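Local coordinates for uroporphyrinogen-III synthetase (Pseudomonas syringae pv. tomato, PDB 3RE1), which probably catalyses the cyclisation of the linear tetrapyrrole hydroxymethylbilane to uroporphyrinogen III, with loss of water, in porphyrin biosynthesis, at residues I82-D86 / I107-L113; A126-H130 / L156-L160. All coordinates share one frame. Residue numbers count along the deposited sequence, not the author numbering.

Contact 1 (I82-D86 / I107-L113); sequences IELID and ILLDYGL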
ATOM      1  N   ILE A  82     -11.612   4.849 -12.108  1.00 46.86           N
ATOM      2  CA  ILE A  82     -12.673   4.332 -12.985  1.00 44.45           C
ATOM      3  C   ILE A  82     -14.018   5.067 -12.767  1.00 47.74           C
ATOM      4  O   ILE A  82     -14.731   5.411 -13.719  1.00 45.60           O
ATOM      5  CB  ILE A  82     -12.903   2.845 -12.767  1.00 42.39           C
ATOM      6  CG1 ILE A  82     -11.612   2.044 -12.912  1.00 33.60           C
ATOM      7  CG2 ILE A  82     -13.886   2.345 -13.763  1.00 47.73           C
ATOM      8  CD1 ILE A  82     -10.829   2.163 -14.255  1.00 45.63           C
ATOM      9  N   GLU A  83     -14.345   5.320 -11.509  1.00 45.42           N
ATOM     10  CA  GLU A  83     -15.574   5.996 -11.165  1.00 49.13           C
ATOM     11  C   GLU A  83     -15.648   7.436 -11.639  1.00 47.13           C
ATOM     12  O   GLU A  83     -16.734   7.963 -11.870  1.00 49.92           O
ATOM     13  CB  GLU A  83     -15.838   5.912  -9.658  1.00 49.41           C
ATOM     14  CG  GLU A  83     -16.063   4.464  -9.165  1.00 56.56           C
ATOM     15  CD  GLU A  83     -17.120   3.684  -9.995  1.00 59.58           C
ATOM     16  OE1 GLU A  83     -18.255   4.186 -10.162  1.00 66.31           O
ATOM     17  OE2 GLU A  83     -16.823   2.566 -10.479  1.00 50.18           O
ATOM     18  N   LEU A  84     -14.507   8.070 -11.800  1.00 47.97           N
ATOM     19  CA  LEU A  84     -14.484   9.440 -12.298  1.00 52.42           C
ATOM     20  C   LEU A  84     -14.545   9.492 -13.839  1.00 52.13           C
ATOM     21  O   LEU A  84     -15.327  10.259 -14.396  1.00 53.34           O
ATOM     22  CB  LEU A  84     -13.247  10.153 -11.785  1.00 51.17           C
ATOM     23  CG  LEU A  84     -13.465  11.227 -10.733  1.00 52.34           C
ATOM     24  CD1 LEU A  84     -14.254  10.731  -9.552  1.00 52.84           C
ATOM     25  CD2 LEU A  84     -12.088  11.653 -10.302  1.00 57.05           C
ATOM     26  N   ILE A  85     -13.724   8.671 -14.500  1.00 47.14           N
ATOM     27  CA  ILE A  85     -13.733   8.534 -15.936  1.00 45.66           C
ATOM     28  C   ILE A  85     -15.157   8.238 -16.398  1.00 51.03           C
ATOM     29  O   ILE A  85     -15.723   8.963 -17.210  1.00 51.00           O
ATOM     30  CB  ILE A  85     -12.818   7.379 -16.394  1.00 41.52           C
ATOM     31  CG1 ILE A  85     -11.354   7.789 -16.284  1.00 50.64           C
ATOM     32  CG2 ILE A  85     -13.069   7.017 -17.827  1.00 39.36           C
ATOM     33  CD1 ILE A  85     -10.804   7.966 -14.882  1.00 45.63           C
ATOM     34  N   ASP A  86     -15.735   7.167 -15.875  1.00 54.24           N
ATOM     35  CA  ASP A  86     -17.055   6.730 -16.300  1.00 54.09           C
ATOM     36  C   ASP A  86     -18.101   7.824 -16.182  1.00 54.23           C
ATOM     37  O   ASP A  86     -19.109   7.822 -16.885  1.00 51.59           O
ATOM     38  CB  ASP A  86     -17.505   5.538 -15.476  1.00 54.64           C
ATOM     39  CG  ASP A  86     -18.819   4.994 -15.945  1.00 54.57           C
ATOM     40  OD1 ASP A  86     -18.825   4.335 -17.007  1.00 51.48           O
ATOM     41  OD2 ASP A  86     -19.834   5.231 -15.250  1.00 54.94           O
ATOM     42  N   ILE A 107      -7.707  -4.278 -12.969  1.00 35.32           N
ATOM     43  CA  ILE A 107      -8.842  -3.451 -12.620  1.00 37.49           C
ATOM     44  C   ILE A 107      -9.103  -2.425 -13.714  1.00 41.53           C
ATOM     45  O   ILE A 107     -10.243  -2.295 -14.193  1.00 46.55           O
ATOM     46  CB  ILE A 107      -8.611  -2.756 -11.284  1.00 37.50           C
ATOM     47  CG1 ILE A 107      -8.464  -3.818 -10.178  1.00 39.03           C
ATOM     48  CG2 ILE A 107      -9.748  -1.799 -10.993  1.00 35.39           C
ATOM     49  CD1 ILE A 107      -7.912  -3.295  -8.855  1.00 45.63           C
ATOM     50  N   LEU A 108      -8.041  -1.730 -14.132  1.00 42.77           N
ATOM     51  CA  LEU A 108      -8.097  -0.740 -15.227  1.00 40.74           C
ATOM     52  C   LEU A 108      -8.399  -1.403 -16.580  1.00 43.53           C
ATOM     53  O   LEU A 108      -9.198  -0.892 -17.389  1.00 35.65           O
ATOM     54  CB  LEU A 108      -6.768   0.007 -15.335  1.00 36.96           C
ATOM     55  CG  LEU A 108      -6.261   0.639 -14.033  1.00 35.56           C
ATOM     56  CD1 LEU A 108      -4.813   0.971 -14.197  1.00 33.35           C
ATOM     57  CD2 LEU A 108      -7.104   1.871 -13.648  1.00 16.36           C
ATOM     58  N   LEU A 109      -7.758  -2.549 -16.801  1.00 36.36           N
ATOM     59  CA  LEU A 109      -7.931  -3.295 -18.020  1.00 40.61           C
ATOM     60  C   LEU A 109      -9.391  -3.751 -18.186  1.00 46.88           C
ATOM     61  O   LEU A 109      -9.927  -3.737 -19.289  1.00 46.54           O
ATOM     62  CB  LEU A 109      -6.988  -4.491 -18.014  1.00 43.52           C
ATOM     63  CG  LEU A 109      -6.616  -5.179 -19.321  1.00 43.22           C
ATOM     64  CD1 LEU A 109      -7.824  -5.884 -19.909  1.00 51.28           C
ATOM     65  CD2 LEU A 109      -6.060  -4.137 -20.289  1.00 42.61           C
ATOM     66  N   ASP A 110     -10.036  -4.124 -17.091  1.00 49.96           N
ATOM     67  CA  ASP A 110     -11.431  -4.542 -17.158  1.00 54.67           C
ATOM     68  C   ASP A 110     -12.356  -3.438 -17.646  1.00 54.08           C
ATOM     69  O   ASP A 110     -13.303  -3.722 -18.370  1.00 57.43           O
ATOM     70  CB  ASP A 110     -11.943  -5.048 -15.797  1.00 53.12           C
ATOM     71  CG  ASP A 110     -11.416  -6.440 -15.444  1.00 59.13           C
ATOM     72  OD1 ASP A 110     -11.026  -7.195 -16.382  1.00 58.35           O
ATOM     73  OD2 ASP A 110     -11.403  -6.771 -14.224  1.00 53.24           O
ATOM     74  N   TYR A 111     -12.102  -2.196 -17.234  1.00 50.06           N
ATOM     75  CA  TYR A 111     -12.984  -1.087 -17.626  1.00 49.16           C
ATOM     76  C   TYR A 111     -12.719  -0.632 -19.056  1.00 47.94           C
ATOM     77  O   TYR A 111     -13.362   0.295 -19.549  1.00 47.97           O
ATOM     78  CB  TYR A 111     -12.816   0.098 -16.692  1.00 45.19           C
ATOM     79  CG  TYR A 111     -13.701   1.266 -17.024  1.00 49.11           C
ATOM     80  CD1 TYR A 111     -15.084   1.168 -16.905  1.00 47.07           C
ATOM     81  CD2 TYR A 111     -13.158   2.487 -17.451  1.00 44.10           C
ATOM     82  CE1 TYR A 111     -15.901   2.247 -17.212  1.00 39.43           C
ATOM     83  CE2 TYR A 111     -13.973   3.558 -17.749  1.00 37.68           C
ATOM     84  CZ  TYR A 111     -15.342   3.432 -17.628  1.00 35.68           C
ATOM     85  OH  TYR A 111     -16.183   4.478 -17.903  1.00 47.22           O
ATOM     86  N   GLY A 112     -11.775  -1.301 -19.713  1.00 43.86           N
ATOM     87  CA  GLY A 112     -11.423  -0.973 -21.079  1.00 44.40           C
ATOM     88  C   GLY A 112     -10.336   0.081 -21.281  1.00 45.83           C
ATOM     89  O   GLY A 112     -10.287   0.745 -22.319  1.00 45.51           O
ATOM     90  N   LEU A 113      -9.462   0.253 -20.295  1.00 44.96           N
ATOM     91  CA  LEU A 113      -8.368   1.189 -20.459  1.00 41.53           C
ATOM     92  C   LEU A 113      -7.158   0.465 -21.048  1.00 42.53           C
ATOM     93  O   LEU A 113      -6.921  -0.720 -20.790  1.00 43.13           O
ATOM     94  CB  LEU A 113      -8.014   1.857 -19.134  1.00 43.25           C
ATOM     95  CG  LEU A 113      -9.105   2.772 -18.584  1.00 42.74           C
ATOM     96  CD1 LEU A 113      -8.821   3.178 -17.129  1.00 42.60           C
ATOM     97  CD2 LEU A 113      -9.227   3.972 -19.481  1.00 36.90           C
TER

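Contact 2 (A126-H130 / L156-L160); sequences ALLDH and LAEQL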
ATOM      1  N   ALA A 126      11.618  -2.514 -13.660  1.00 52.01           N
ATOM      2  CA  ALA A 126      11.004  -1.260 -13.197  1.00 52.64           C
ATOM      3  C   ALA A 126       9.947  -0.776 -14.179  1.00 52.54           C
ATOM      4  O   ALA A 126       9.999  -1.085 -15.361  1.00 50.47           O
ATOM      5  CB  ALA A 126      12.069  -0.168 -13.001  1.00 46.66           C
ATOM      6  N   LEU A 127       8.996   0.002 -13.679  1.00 53.22           N
ATOM      7  CA  LEU A 127       7.962   0.569 -14.518  1.00 50.72           C
ATOM      8  C   LEU A 127       8.643   1.556 -15.434  1.00 51.84           C
ATOM      9  O   LEU A 127       8.310   1.690 -16.611  1.00 53.14           O
ATOM     10  CB  LEU A 127       6.912   1.267 -13.649  1.00 50.82           C
ATOM     11  CG  LEU A 127       5.662   1.826 -14.334  1.00 49.29           C
ATOM     12  CD1 LEU A 127       5.012   0.766 -15.187  1.00 48.43           C
ATOM     13  CD2 LEU A 127       4.657   2.382 -13.336  1.00 38.47           C
ATOM     14  N   LEU A 128       9.633   2.227 -14.873  1.00 58.16           N
ATOM     15  CA  LEU A 128      10.406   3.248 -15.568  1.00 60.93           C
ATOM     16  C   LEU A 128      11.034   2.719 -16.840  1.00 62.01           C
ATOM     17  O   LEU A 128      11.220   3.465 -17.804  1.00 61.80           O
ATOM     18  CB  LEU A 128      11.505   3.752 -14.640  1.00 59.61           C
ATOM     19  CG  LEU A 128      11.919   5.207 -14.783  1.00 62.86           C
ATOM     20  CD1 LEU A 128      10.790   6.112 -14.291  1.00 51.93           C
ATOM     21  CD2 LEU A 128      13.226   5.449 -13.998  1.00 62.73           C
ATOM     22  N   ASP A 129      11.362   1.431 -16.843  1.00 63.16           N
ATOM     23  CA  ASP A 129      11.967   0.805 -18.022  1.00 65.71           C
ATOM     24  C   ASP A 129      10.966   0.171 -18.993  1.00 65.37           C
ATOM     25  O   ASP A 129      11.364  -0.370 -20.016  1.00 69.03           O
ATOM     26  CB  ASP A 129      12.982  -0.254 -17.587  1.00 67.75           C
ATOM     27  CG  ASP A 129      14.234   0.353 -16.988  1.00 73.78           C
ATOM     28  OD1 ASP A 129      14.122   1.242 -16.098  1.00 73.70           O
ATOM     29  OD2 ASP A 129      15.334  -0.077 -17.405  1.00 78.35           O
ATOM     30  N   HIS A 130       9.678   0.227 -18.677  1.00 60.53           N
ATOM     31  CA  HIS A 130       8.670  -0.386 -19.517  1.00 56.98           C
ATOM     32  C   HIS A 130       8.610   0.349 -20.855  1.00 55.24           C
ATOM     33  O   HIS A 130       8.239   1.512 -20.899  1.00 61.43           O
ATOM     34  CB  HIS A 130       7.331  -0.300 -18.807  1.00 58.39           C
ATOM     35  CG  HIS A 130       6.264  -1.174 -19.384  1.00 56.50           C
ATOM     36  ND1 HIS A 130       4.990  -1.230 -18.857  1.00 59.04           N
ATOM     37  CD2 HIS A 130       6.276  -2.044 -20.418  1.00 60.56           C
ATOM     38  CE1 HIS A 130       4.267  -2.098 -19.539  1.00 61.31           C
ATOM     39  NE2 HIS A 130       5.024  -2.607 -20.495  1.00 63.95           N
ATOM     40  N   LEU A 156       9.030   7.417  -8.016  1.00 30.04           N
ATOM     41  CA  LEU A 156       8.623   7.409  -9.415  1.00 34.80           C
ATOM     42  C   LEU A 156       8.583   8.789 -10.070  1.00 33.89           C
ATOM     43  O   LEU A 156       9.183   8.998 -11.128  1.00 32.86           O
ATOM     44  CB  LEU A 156       7.252   6.781  -9.566  1.00 43.22           C
ATOM     45  CG  LEU A 156       6.996   6.300 -10.998  1.00 46.34           C
ATOM     46  CD1 LEU A 156       8.016   5.227 -11.381  1.00 50.58           C
ATOM     47  CD2 LEU A 156       5.574   5.772 -11.089  1.00 44.79           C
ATOM     48  N   ALA A 157       7.892   9.724  -9.417  1.00 31.42           N
ATOM     49  CA  ALA A 157       7.823  11.088  -9.880  1.00 32.75           C
ATOM     50  C   ALA A 157       9.213  11.717 -10.008  1.00 28.82           C
ATOM     51  O   ALA A 157       9.504  12.410 -11.004  1.00 30.97           O
ATOM     52  CB  ALA A 157       6.927  11.901  -8.943  1.00 27.93           C
ATOM     53  N   GLU A 158      10.067  11.468  -9.025  1.00 30.40           N
ATOM     54  CA  GLU A 158      11.428  12.042  -9.018  1.00 32.82           C
ATOM     55  C   GLU A 158      12.270  11.446 -10.127  1.00 30.09           C
ATOM     56  O   GLU A 158      13.023  12.161 -10.812  1.00 30.41           O
ATOM     57  CB  GLU A 158      12.099  11.834  -7.660  1.00 36.65           C
ATOM     58  CG  GLU A 158      11.524  12.734  -6.542  1.00 36.70           C
ATOM     59  CD  GLU A 158      11.719  14.211  -6.840  1.00 45.07           C
ATOM     60  OE1 GLU A 158      12.841  14.590  -7.234  1.00 50.50           O
ATOM     61  OE2 GLU A 158      10.763  14.997  -6.701  1.00 47.97           O
ATOM     62  N   GLN A 159      12.095  10.156 -10.359  1.00 28.28           N
ATOM     63  CA  GLN A 159      12.794   9.508 -11.483  1.00 28.61           C
ATOM     64  C   GLN A 159      12.305  10.096 -12.837  1.00 28.85           C
ATOM     65  O   GLN A 159      13.098  10.442 -13.705  1.00 25.25           O
ATOM     66  CB  GLN A 159      12.553   8.014 -11.448  1.00 27.00           C
ATOM     67  CG  GLN A 159      13.024   7.392 -10.154  1.00 36.29           C
ATOM     68  CD  GLN A 159      12.709   5.917 -10.070  1.00 43.12           C
ATOM     69  OE1 GLN A 159      11.537   5.514  -9.910  1.00 50.20           O
ATOM     70  NE2 GLN A 159      13.753   5.090 -10.186  1.00 33.46           N
ATOM     71  N   LEU A 160      10.993  10.240 -12.989  1.00 26.52           N
ATOM     72  CA  LEU A 160      10.451  10.827 -14.171  1.00 28.74           C
ATOM     73  C   LEU A 160      10.961  12.282 -14.383  1.00 30.33           C
ATOM     74  O   LEU A 160      11.461  12.610 -15.464  1.00 28.22           O
ATOM     75  CB  LEU A 160       8.939  10.823 -14.055  1.00 29.10           C
ATOM     76  CG  LEU A 160       8.307   9.457 -14.216  1.00 27.71           C
ATOM     77  CD1 LEU A 160       6.803   9.564 -13.985  1.00 22.88           C
ATOM     78  CD2 LEU A 160       8.601   8.923 -15.624  1.00 29.87           C
TER

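Contact 1 (I82-D86 / I107-L113)
Residues 82-86 form a turn within helix 75-88, while 107-113 holds the last turn of helix 102-110 and the bend that follows; the backbones come closest at Ile82 and Tyr111, with CA atoms 7.1 Å apart. The bend is a Schellman motif: Leu113 N bonds to Leu108 O (3.1 Å) and Gly112 N to Leu109 O (3.1 Å). Gly112 adopts positive phi, where a CB would jam against the Tyr111 carbonyl oxygen, so glycine suits the position.

The exit from the helix points Tyr111 at the neighbouring helix. Ile82 lies over one ring face, its CG2 3.6 Å from the ring centroid in a CH-pi contact, and Ile85 CG2 meets the ring edge at Tyr111 CE2 (3.6 Å). A tyrosine serves both needs here: the ring packs on the branched isoleucines, while Tyr111 OH donates a hydrogen bond to Asp86 OD1 (2.8 Å) at the exposed border, although the hydroxyl is crowded in the model and its position less certain. Deeper in, Ile82 CD1 reaches Leu113 CD1 (3.6 Å) and Leu108 CD2 (3.8 Å). Ile85, Leu108 and Leu113 also rest on Trp97 of strand 97-99. Two helices packed side by side against the strand that links them are characteristic of consecutive beta-alpha-beta units in an alpha/beta domain.

Contact 2 (A126-H130 / L156-L160)
Leu128 dominates this contact, giving up 88 Å² to the helix, twice as much as Leu156 (44 Å²); Gln159 follows with 32 Å². The Leu128 side chain sets off toward helix 155-162 and lies across residues one helical turn apart. Leu128 CD1 meets Leu156 CD1 at 4.1 Å and Leu160 CD2 at 3.8 Å, and both methyls lie against Gln159 CB, Leu128 CD2 at 3.7 Å and Leu128 CD1 at 3.8 Å. Leucine fits well, since its two methyls fork and can touch several neighbours on the helix surface.

Leu156 is well placed to receive it: beside the contact with Leu128, its CD2 also meets Leu127 CD2 at 4.2 Å, so two successive leucines share one partner. Gln159 stands at the edge of the patch, where an amphipathic residue is apt, with a methylene that can pack on Leu128 and an amide that can remain near solvent. No hydrogen bond joins the segments, and the association is apolar.

What presents Leu127 and Leu128 together is the tight winding of 126-130, in which Asp129 N bonds to Ala126 O (3.2 Å) and His130 N to Leu127 O (2.9 Å). His130 then occupies the N-cap position of helix 131-137. Below the contact lies the mixed sheet: Leu127, Leu156 and Leu160 all touch Ile71 of strand 69-72, and Leu160 and Ala157 pack on Val167 of strand 166-176. The contact thus joins the lead-in to helix 131-137 to the neighbouring helix 155-162 above these strands.

How the contacts relate
Both contacts belong to the alpha/beta domain built on the mixed sheet, and they follow one another along the chain. Their centres are 22 Å apart and their nearest atoms about 10 Å, so they do not touch. Contact 1 involves the helices on either side of strand 97-99 in sequence; contact 2 involves chain leading into and out of strand 143-148, which flanks strand 69-72 on its other side. With the usual right-handed crossovers, this order would put the two contacts on opposite faces of the sheet. In this enzyme family the active site is placed in the cleft between two domains.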